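Side-chain contacts in carboxylic ester hydrolase (Aspergillus niger, PDB 7K4O), which probably hydrolyses ester bonds of tannins as a fungal serine esterase of the tannase family, with gallic acid bound in its pocket: residues C269-D274 with N535-D540; R429-V434 with C515-R520; I437-Q442 with E449-W454. All coordinates share one frame; numbering follows the deposited sequence.

Contact 1 (C269-D274 with N535-D540); sequences CLLDFD and NQRSID
Arg537 meets Asp272 end-on, its two terminal nitrogens gripping the two carboxylate oxygens one to one. NH2 of Arg537 lies 2.9 Å from OD1 of Asp272, and NH1 of Arg537 stands equally far, 2.9 Å, from OD2 of Asp272. Both bonds are almost straight, and both use the syn lone pairs of the oxygens. The carboxylate and guanidinium planes are only 13° apart, so the two flat groups share nearly one plane and the pairing fixes the rotation of each. An arginine suits this place because its long chain, bent at chi3 (78°), carries the charge from the helix beginning at Gln536 across to the last turn of helix 266-272. The apolar, better-shielded part lies one residue back, where Leu271 leans on Arg537. Leu271 points toward the other helix, and its CD1 rests over one face of the guanidinium and 3.7 Å from the backbone O of Arg537, while its CB approaches NH2 of Arg537 at 3.8 Å. Behind it Ser538 is buried, with its hydroxyl also bonded to Arg265. The salt bridge, by contrast, joins two exposed residues on the solvent side, where water probably weakens the attraction. Asn535 is the N-cap of the helix that carries Arg537: its OD1 takes the backbone N of Ser538 at 3.0 Å and the Ser538 OG from the opposite face of the amide plane. The contact thus combines an N-capped helix start with a bidentate arginine-carboxylate bridge, and ties the C-terminal helix 536-541 to helix 266-272, which the Cys252-Cys269 disulfide fastens to helix 238-252.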
loop_
_atom_site.group_PDB
_atom_site.type_symbol
_atom_site.label_atom_id
_atom_site.label_comp_id
_atom_site.label_asym_id
_atom_site.label_seq_id
_atom_site.Cartn_x
_atom_site.Cartn_y
_atom_site.Cartn_z
ATOM N N CYS A 269 -1.616 -22.948 -4.309
ATOM C CA CYS A 269 -2.682 -22.792 -5.311
ATOM C C CYS A 269 -2.046 -22.619 -6.696
ATOM O O CYS A 269 -2.396 -23.339 -7.672
ATOM C CB CYS A 269 -3.561 -21.630 -4.929
ATOM S SG CYS A 269 -5.113 -21.550 -5.819
ATOM N N LEU A 270 -1.112 -21.685 -6.802
ATOM C CA LEU A 270 -0.464 -21.384 -8.101
ATOM C C LEU A 270 0.297 -22.612 -8.592
ATOM O O LEU A 270 0.287 -22.873 -9.816
ATOM C CB LEU A 270 0.489 -20.205 -7.894
ATOM C CG LEU A 270 1.305 -19.808 -9.118
ATOM C CD1 LEU A 270 0.351 -19.305 -10.196
ATOM C CD2 LEU A 270 2.341 -18.743 -8.717
ATOM N N LEU A 271 0.911 -23.362 -7.690
ATOM C CA LEU A 271 1.733 -24.531 -8.058
ATOM C C LEU A 271 0.823 -25.716 -8.461
ATOM O O LEU A 271 1.234 -26.458 -9.362
ATOM C CB LEU A 271 2.623 -24.933 -6.889
ATOM C CG LEU A 271 3.813 -24.031 -6.585
ATOM C CD1 LEU A 271 4.281 -24.323 -5.178
ATOM C CD2 LEU A 271 4.967 -24.226 -7.569
ATOM N N ASP A 272 -0.301 -25.934 -7.791
ATOM C CA ASP A 272 -0.959 -27.263 -7.811
ATOM C C ASP A 272 -2.359 -27.242 -8.416
ATOM O O ASP A 272 -2.869 -28.340 -8.595
ATOM C CB ASP A 272 -1.004 -27.857 -6.404
ATOM C CG ASP A 272 0.370 -28.192 -5.877
ATOM O OD1 ASP A 272 1.291 -28.371 -6.688
ATOM O OD2 ASP A 272 0.525 -28.248 -4.637
ATOM N N PHE A 273 -3.006 -26.110 -8.669
ATOM C CA PHE A 273 -4.381 -26.094 -9.200
ATOM C C PHE A 273 -4.416 -25.617 -10.646
ATOM O O PHE A 273 -3.920 -24.504 -10.952
ATOM C CB PHE A 273 -5.282 -25.231 -8.345
ATOM C CG PHE A 273 -6.687 -25.191 -8.862
ATOM C CD1 PHE A 273 -7.427 -26.374 -8.972
ATOM C CD2 PHE A 273 -7.284 -24.008 -9.254
ATOM C CE1 PHE A 273 -8.732 -26.344 -9.444
ATOM C CE2 PHE A 273 -8.582 -23.984 -9.736
ATOM C CZ PHE A 273 -9.307 -25.160 -9.837
ATOM N N ASP A 274 -5.018 -26.430 -11.525
ATOM C CA ASP A 274 -5.177 -26.097 -12.961
ATOM C C ASP A 274 -6.587 -25.608 -13.192
ATOM O O ASP A 274 -7.532 -26.428 -13.045
ATOM C CB ASP A 274 -4.898 -27.322 -13.825
ATOM C CG ASP A 274 -4.882 -27.025 -15.319
ATOM O OD1 ASP A 274 -5.432 -25.998 -15.739
ATOM O OD2 ASP A 274 -4.328 -27.858 -16.049
ATOM N N ASN A 535 9.058 -24.177 3.394
ATOM C CA ASN A 535 8.704 -25.046 2.234
ATOM C C ASN A 535 9.337 -24.458 0.980
ATOM O O ASN A 535 8.839 -23.445 0.477
ATOM C CB ASN A 535 7.209 -25.177 2.113
ATOM C CG ASN A 535 6.802 -26.173 1.050
ATOM O OD1 ASN A 535 6.528 -25.779 -0.057
ATOM N ND2 ASN A 535 6.781 -27.463 1.380
ATOM N N GLN A 536 10.461 -25.008 0.568
ATOM C CA GLN A 536 11.272 -24.457 -0.538
ATOM C C GLN A 536 10.434 -24.318 -1.809
ATOM O O GLN A 536 10.584 -23.312 -2.520
ATOM C CB GLN A 536 12.510 -25.296 -0.786
ATOM C CG GLN A 536 13.506 -24.599 -1.698
ATOM C CD GLN A 536 14.060 -23.371 -1.002
ATOM O OE1 GLN A 536 14.686 -23.463 0.060
ATOM N NE2 GLN A 536 13.828 -22.212 -1.602
ATOM N N ARG A 537 9.624 -25.305 -2.133
ATOM C CA ARG A 537 8.819 -25.275 -3.368
ATOM C C ARG A 537 7.893 -24.051 -3.335
ATOM O O ARG A 537 7.742 -23.350 -4.369
ATOM C CB ARG A 537 8.046 -26.598 -3.471
ATOM C CG ARG A 537 7.354 -26.828 -4.799
ATOM C CD ARG A 537 6.816 -28.276 -4.849
ATOM N NE ARG A 537 5.588 -28.406 -4.087
ATOM C CZ ARG A 537 4.344 -28.359 -4.593
ATOM N NH1 ARG A 537 3.313 -28.423 -3.779
ATOM N NH2 ARG A 537 4.109 -28.282 -5.894
ATOM N N SER A 538 7.251 -23.787 -2.204
ATOM C CA SER A 538 6.367 -22.608 -2.056
ATOM C C SER A 538 7.214 -21.332 -2.169
ATOM O O SER A 538 6.767 -20.420 -2.860
ATOM C CB SER A 538 5.622 -22.668 -0.749
ATOM O OG SER A 538 4.665 -23.717 -0.760
ATOM N N ILE A 539 8.344 -21.271 -1.463
ATOM C CA ILE A 539 9.176 -20.037 -1.463
ATOM C C ILE A 539 9.547 -19.742 -2.913
ATOM O O ILE A 539 9.450 -18.586 -3.333
ATOM C CB ILE A 539 10.389 -20.205 -0.555
ATOM C CG1 ILE A 539 9.927 -20.254 0.904
ATOM C CG2 ILE A 539 11.448 -19.155 -0.812
ATOM C CD1 ILE A 539 10.968 -20.794 1.821
ATOM N N ASP A 540 9.939 -20.775 -3.663
ATOM C CA ASP A 540 10.412 -20.581 -5.063
ATOM C C ASP A 540 9.279 -20.040 -5.919
ATOM O O ASP A 540 9.581 -19.314 -6.886
ATOM C CB ASP A 540 10.964 -21.870 -5.662
ATOM C CG ASP A 540 12.260 -22.360 -5.064
ATOM O OD1 ASP A 540 12.903 -21.637 -4.259
ATOM O OD2 ASP A 540 12.594 -23.543 -5.343
#

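Contact 2 (R429-V434 with C515-R520); sequences RYWESV and CAWPLR
Trp431, on helix 425-438, and Trp517, in the loop between strands 511-514 and 520-524, bring their CA atoms to 9.0 Å, a separation that two large indoles can span. Trp517 turns an edge onto the face of Trp431: its CD1 lies 3.3 Å from CE3 of Trp431, and the planes stand at 81°. This is a T-shaped pair, with the five-membered ring of Trp517 directed at the six-membered ring of Trp431. In both residues CG is anti to the backbone N (chi1 -178° in each), which sends the indoles out toward one another. The loop forms a type VIa beta turn, Ala516 to Leu519, with cis-Pro518 third, and the proline ring packs over a face of Trp517. Glu432 then takes the polar corner of that edge. Its OE2, 3.0 Å from NE1 of Trp517, lies in the indole plane, while NE1 comes from 48° above the carboxylate plane along a bent hydrogen bond. The bend at chi2 brings the acid across. Tyr444 also bonds to OE2 and Arg435 pairs with OE1, so this buried carboxylate is held by several partners, which probably helps to keep it ionised. Trp431 NE1 is satisfied separately by the backbone O of Tyr455.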
loop_
_atom_site.group_PDB
_atom_site.type_symbol
_atom_site.label_atom_id
_atom_site.label_comp_id
_atom_site.label_asym_id
_atom_site.label_seq_id
_atom_site.Cartn_x
_atom_site.Cartn_y
_atom_site.Cartn_z
ATOM N N ARG A 429 9.191 -9.505 -3.517
ATOM C CA ARG A 429 10.359 -9.147 -4.332
ATOM C C ARG A 429 11.225 -8.081 -3.654
ATOM O O ARG A 429 12.444 -8.149 -3.709
ATOM C CB ARG A 429 9.952 -8.697 -5.735
ATOM C CG ARG A 429 11.202 -8.529 -6.600
ATOM C CD ARG A 429 10.820 -8.151 -8.032
ATOM N NE ARG A 429 11.979 -8.068 -8.877
ATOM C CZ ARG A 429 12.486 -9.086 -9.602
ATOM N NH1 ARG A 429 11.898 -10.273 -9.616
ATOM N NH2 ARG A 429 13.564 -8.900 -10.343
ATOM N N TYR A 430 10.601 -7.064 -3.081
ATOM C CA TYR A 430 11.397 -5.976 -2.466
ATOM C C TYR A 430 12.160 -6.497 -1.253
ATOM O O TYR A 430 13.343 -6.145 -1.083
ATOM C CB TYR A 430 10.522 -4.788 -2.098
ATOM C CG TYR A 430 11.340 -3.657 -1.537
ATOM C CD1 TYR A 430 12.273 -2.972 -2.319
ATOM C CD2 TYR A 430 11.241 -3.300 -0.190
ATOM C CE1 TYR A 430 13.072 -1.964 -1.792
ATOM C CE2 TYR A 430 12.003 -2.279 0.344
ATOM C CZ TYR A 430 12.917 -1.612 -0.450
ATOM O OH TYR A 430 13.675 -0.633 0.124
ATOM N N TRP A 431 11.501 -7.294 -0.413
ATOM C CA TRP A 431 12.198 -7.850 0.770
ATOM C C TRP A 431 13.392 -8.672 0.294
ATOM O O TRP A 431 14.510 -8.565 0.848
ATOM C CB TRP A 431 11.208 -8.655 1.613
ATOM C CG TRP A 431 11.762 -9.244 2.872
ATOM C CD1 TRP A 431 11.613 -8.735 4.137
ATOM C CD2 TRP A 431 12.462 -10.495 3.011
ATOM N NE1 TRP A 431 12.168 -9.589 5.058
ATOM C CE2 TRP A 431 12.720 -10.662 4.394
ATOM C CE3 TRP A 431 12.900 -11.493 2.127
ATOM C CZ2 TRP A 431 13.370 -11.784 4.888
ATOM C CZ3 TRP A 431 13.543 -12.600 2.628
ATOM C CH2 TRP A 431 13.796 -12.721 3.990
ATOM N N GLU A 432 13.228 -9.438 -0.779
ATOM C CA GLU A 432 14.371 -10.224 -1.297
ATOM C C GLU A 432 15.478 -9.341 -1.886
ATOM O O GLU A 432 16.635 -9.690 -1.769
ATOM C CB GLU A 432 13.869 -11.212 -2.357
ATOM C CG GLU A 432 12.882 -12.272 -1.875
ATOM C CD GLU A 432 13.471 -13.333 -0.961
ATOM O OE1 GLU A 432 14.671 -13.277 -0.706
ATOM O OE2 GLU A 432 12.688 -14.225 -0.537
ATOM N N SER A 433 15.110 -8.223 -2.508
ATOM C CA SER A 433 16.060 -7.234 -3.062
ATOM C C SER A 433 16.893 -6.698 -1.915
ATOM O O SER A 433 18.148 -6.620 -2.027
ATOM C CB SER A 433 15.351 -6.123 -3.798
ATOM O OG SER A 433 14.826 -6.651 -5.020
ATOM N N VAL A 434 16.228 -6.276 -0.844
ATOM C CA VAL A 434 16.928 -5.709 0.328
ATOM C C VAL A 434 17.856 -6.769 0.926
ATOM O O VAL A 434 19.053 -6.478 1.216
ATOM C CB VAL A 434 15.933 -5.156 1.359
ATOM C CG1 VAL A 434 16.649 -4.680 2.611
ATOM C CG2 VAL A 434 15.139 -4.010 0.789
ATOM N N CYS A 515 2.216 -15.634 9.792
ATOM C CA CYS A 515 3.608 -16.095 9.622
ATOM C C CYS A 515 4.453 -15.010 8.934
ATOM O O CYS A 515 3.929 -14.316 8.031
ATOM C CB CYS A 515 3.671 -17.373 8.778
ATOM S SG CYS A 515 2.817 -18.756 9.590
ATOM N N ALA A 516 5.681 -14.868 9.383
ATOM C CA ALA A 516 6.699 -13.962 8.824
ATOM C C ALA A 516 7.390 -14.680 7.686
ATOM O O ALA A 516 7.922 -15.791 7.878
ATOM C CB ALA A 516 7.715 -13.563 9.858
ATOM N N TRP A 517 7.403 -14.033 6.532
ATOM C CA TRP A 517 8.204 -14.467 5.369
ATOM C C TRP A 517 9.599 -14.793 5.841
ATOM O O TRP A 517 10.182 -14.066 6.638
ATOM C CB TRP A 517 8.223 -13.336 4.307
ATOM C CG TRP A 517 8.966 -13.713 3.066
ATOM C CD1 TRP A 517 10.248 -13.417 2.746
ATOM C CD2 TRP A 517 8.485 -14.591 2.027
ATOM N NE1 TRP A 517 10.594 -14.034 1.566
ATOM C CE2 TRP A 517 9.540 -14.775 1.126
ATOM C CE3 TRP A 517 7.289 -15.292 1.829
ATOM C CZ2 TRP A 517 9.432 -15.614 0.014
ATOM C CZ3 TRP A 517 7.162 -16.089 0.703
ATOM C CH2 TRP A 517 8.236 -16.262 -0.161
ATOM N N PRO A 518 10.274 -15.853 5.352
ATOM C CA PRO A 518 9.798 -16.766 4.296
ATOM C C PRO A 518 9.052 -18.025 4.746
ATOM O O PRO A 518 8.815 -18.905 3.911
ATOM C CB PRO A 518 11.127 -17.200 3.672
ATOM C CG PRO A 518 12.074 -17.271 4.838
ATOM C CD PRO A 518 11.654 -16.117 5.723
ATOM N N LEU A 519 8.620 -18.046 6.003
ATOM C CA LEU A 519 7.756 -19.136 6.488
ATOM C C LEU A 519 6.364 -18.940 5.900
ATOM O O LEU A 519 5.935 -17.798 5.596
ATOM C CB LEU A 519 7.743 -19.126 8.028
ATOM C CG LEU A 519 9.115 -19.285 8.689
ATOM C CD1 LEU A 519 8.982 -19.133 10.201
ATOM C CD2 LEU A 519 9.735 -20.636 8.342
ATOM N N ARG A 520 5.623 -20.041 5.750
ATOM C CA ARG A 520 4.219 -20.016 5.292
ATOM C C ARG A 520 3.325 -20.719 6.316
ATOM O O ARG A 520 3.818 -21.611 7.029
ATOM C CB ARG A 520 4.020 -20.761 3.961
ATOM C CG ARG A 520 4.955 -20.428 2.822
ATOM C CD ARG A 520 5.039 -18.962 2.486
ATOM N NE ARG A 520 3.777 -18.336 2.168
ATOM C CZ ARG A 520 3.344 -17.192 2.740
ATOM N NH1 ARG A 520 4.064 -16.584 3.683
ATOM N NH2 ARG A 520 2.211 -16.679 2.361
#

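Contact 3 (I437-Q442 with E449-W454)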
loop_
_atom_site.group_PDB
_atom_site.type_symbol
_atom_site.label_atom_id
_atom_site.label_comp_id
_atom_site.label_asym_id
_atom_site.label_seq_id
_atom_site.Cartn_x
_atom_site.Cartn_y
_atom_site.Cartn_z
ATOM N N ILE A 437 20.966 -7.301 -1.316
ATOM C CA ILE A 437 21.887 -6.150 -1.389
ATOM C C ILE A 437 22.578 -5.922 -0.055
ATOM O O ILE A 437 23.795 -5.575 -0.048
ATOM C CB ILE A 437 21.104 -4.902 -1.874
ATOM C CG1 ILE A 437 20.746 -5.042 -3.357
ATOM C CG2 ILE A 437 21.849 -3.622 -1.579
ATOM C CD1 ILE A 437 21.908 -4.847 -4.276
ATOM N N MET A 438 21.860 -6.075 1.045
ATOM C CA MET A 438 22.414 -5.701 2.353
ATOM C C MET A 438 23.206 -6.857 2.957
ATOM O O MET A 438 24.047 -6.565 3.786
ATOM C CB MET A 438 21.307 -5.255 3.276
ATOM C CG MET A 438 20.796 -3.884 2.830
ATOM S SD MET A 438 19.673 -3.187 3.991
ATOM C CE MET A 438 20.837 -2.794 5.321
ATOM N N TYR A 439 22.935 -8.092 2.568
ATOM C CA TYR A 439 23.641 -9.263 3.156
ATOM C C TYR A 439 24.188 -10.139 2.034
ATOM O O TYR A 439 23.774 -11.283 1.883
ATOM C CB TYR A 439 22.668 -10.020 4.055
ATOM C CG TYR A 439 22.112 -9.156 5.149
ATOM C CD1 TYR A 439 22.917 -8.759 6.207
ATOM C CD2 TYR A 439 20.817 -8.676 5.097
ATOM C CE1 TYR A 439 22.444 -7.902 7.202
ATOM C CE2 TYR A 439 20.329 -7.831 6.092
ATOM C CZ TYR A 439 21.147 -7.439 7.132
ATOM O OH TYR A 439 20.645 -6.609 8.132
ATOM N N PRO A 440 25.062 -9.593 1.188
ATOM C CA PRO A 440 25.431 -10.295 -0.049
ATOM C C PRO A 440 26.329 -11.520 0.113
ATOM O O PRO A 440 26.442 -12.294 -0.847
ATOM C CB PRO A 440 26.251 -9.267 -0.822
ATOM C CG PRO A 440 26.780 -8.327 0.231
ATOM C CD PRO A 440 25.734 -8.297 1.331
ATOM N N ASN A 441 26.988 -11.690 1.247
ATOM C CA ASN A 441 27.962 -12.824 1.242
ATOM C C ASN A 441 27.464 -13.953 2.149
ATOM O O ASN A 441 28.300 -14.732 2.612
ATOM C CB ASN A 441 29.366 -12.323 1.572
ATOM C CG ASN A 441 29.850 -11.336 0.534
ATOM O OD1 ASN A 441 30.294 -10.244 0.891
ATOM N ND2 ASN A 441 29.755 -11.701 -0.740
ATOM N N GLN A 442 26.150 -14.053 2.339
ATOM C CA GLN A 442 25.531 -15.049 3.223
ATOM C C GLN A 442 24.565 -15.898 2.411
ATOM O O GLN A 442 23.970 -15.412 1.428
ATOM C CB GLN A 442 24.863 -14.299 4.373
ATOM C CG GLN A 442 25.869 -13.528 5.207
ATOM C CD GLN A 442 25.191 -12.601 6.187
ATOM O OE1 GLN A 442 25.463 -11.412 6.209
ATOM N NE2 GLN A 442 24.356 -13.149 7.054
ATOM N N GLU A 449 17.600 -14.362 8.185
ATOM C CA GLU A 449 17.569 -14.140 9.652
ATOM C C GLU A 449 18.083 -12.738 9.952
ATOM O O GLU A 449 17.498 -12.074 10.830
ATOM C CB GLU A 449 18.439 -15.173 10.361
ATOM C CG GLU A 449 18.337 -15.048 11.887
ATOM C CD GLU A 449 19.160 -13.937 12.543
ATOM O OE1 GLU A 449 20.234 -13.608 11.973
ATOM O OE2 GLU A 449 18.801 -13.451 13.707
ATOM N N ALA A 450 19.144 -12.304 9.297
ATOM C CA ALA A 450 19.733 -10.976 9.572
ATOM C C ALA A 450 18.701 -9.888 9.220
ATOM O O ALA A 450 18.451 -8.970 10.057
ATOM C CB ALA A 450 21.017 -10.789 8.826
ATOM N N LEU A 451 18.038 -10.014 8.068
ATOM C CA LEU A 451 17.036 -8.989 7.680
ATOM C C LEU A 451 15.812 -9.025 8.617
ATOM O O LEU A 451 15.261 -7.964 8.981
ATOM C CB LEU A 451 16.605 -9.220 6.240
ATOM C CG LEU A 451 15.652 -8.146 5.682
ATOM C CD1 LEU A 451 16.231 -6.745 5.805
ATOM C CD2 LEU A 451 15.352 -8.439 4.211
ATOM N N ASN A 452 15.386 -10.223 9.009
ATOM C CA ASN A 452 14.213 -10.460 9.878
ATOM C C ASN A 452 14.452 -9.947 11.305
ATOM O O ASN A 452 13.461 -9.866 12.060
ATOM C CB ASN A 452 13.764 -11.933 9.846
ATOM C CG ASN A 452 12.832 -12.204 8.677
ATOM O OD1 ASN A 452 12.194 -11.277 8.161
ATOM N ND2 ASN A 452 12.767 -13.465 8.205
ATOM N N GLU A 453 15.640 -9.528 11.639
ATOM C CA GLU A 453 15.842 -8.813 12.935
ATOM C C GLU A 453 15.149 -7.435 12.892
ATOM O O GLU A 453 14.880 -6.866 13.974
ATOM C CB GLU A 453 17.320 -8.569 13.192
ATOM C CG GLU A 453 18.163 -9.824 13.488
ATOM C CD GLU A 453 19.641 -9.537 13.667
ATOM O OE1 GLU A 453 20.425 -10.490 13.788
ATOM O OE2 GLU A 453 20.037 -8.358 13.614
ATOM N N TRP A 454 14.907 -6.841 11.728
ATOM C CA TRP A 454 14.444 -5.432 11.679
ATOM C C TRP A 454 13.425 -5.141 10.560
ATOM O O TRP A 454 12.777 -4.106 10.609
ATOM C CB TRP A 454 15.641 -4.472 11.644
ATOM C CG TRP A 454 16.501 -4.652 10.439
ATOM C CD1 TRP A 454 17.500 -5.566 10.303
ATOM C CD2 TRP A 454 16.422 -3.934 9.182
ATOM N NE1 TRP A 454 18.100 -5.446 9.069
ATOM C CE2 TRP A 454 17.434 -4.478 8.349
ATOM C CE3 TRP A 454 15.637 -2.887 8.683
ATOM C CZ2 TRP A 454 17.682 -4.013 7.055
ATOM C CZ3 TRP A 454 15.847 -2.494 7.360
ATOM C CH2 TRP A 454 16.855 -3.031 6.594
#
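Tyr439 lies with one face against helix 444-452 and its hydroxyl aimed at the indole of Trp454. CB of Ala450 sits over that face, 3.7 Å from the ring centroid and 15° off the normal, a CH-pi contact. Alanine fits because its single methyl lets the ring come close to the helix backbone; CE2 of Tyr439 also reaches the CB of Leu451 at 4.0 Å. CB of Met438, the preceding residue, touches the opposite face near its rim, so the ring is held between the two. With CG anti to the carbonyl carbon (chi1 -58°), Tyr439 extends toward Trp454, whose NE1 donates to OH of Tyr439 over 3.0 Å. The bond is close to straight at 167°, and the oxygen lies near the indole plane. Farther round the same indole edge, SD of Met438 comes within 3.7 Å of CZ2 of Trp454, a Met-aromatic contact at the edge and not over the face. A flexible thioether can follow that rim, while His405 stacks on Trp454. On the outer side of residues 449-454, Glu449 and Glu453, four residues apart, supply OE2 and OE1 to a zinc ion. One phenol thus serves both chemistries: its ring gives an apolar surface to the Ala450 methyl and the CB atoms of Met438 and Leu451, and its oxygen satisfies the indole N-H that would otherwise be costly to bury.

How the contacts relate
Along the chain the contacts are nested: contact 3 closes a short loop inside that of contact 2, which in turn lies within the long loop closed by contact 1. Contacts 2 and 3 share helix 425-438, their centres about 11 Å apart, and they meet where Trp431 packs on Leu451. The centres of contacts 1 and 2 are about 15 Å apart, and the two touch through Ile539 against Pro518; those of contacts 1 and 3 are about 25 Å apart. Together they tie helix 266-272 and the C-terminal helix 536-541 to the region beside strand 455-460, the outermost strand of a central mixed sheet consistent with the alpha/beta-hydrolase clan.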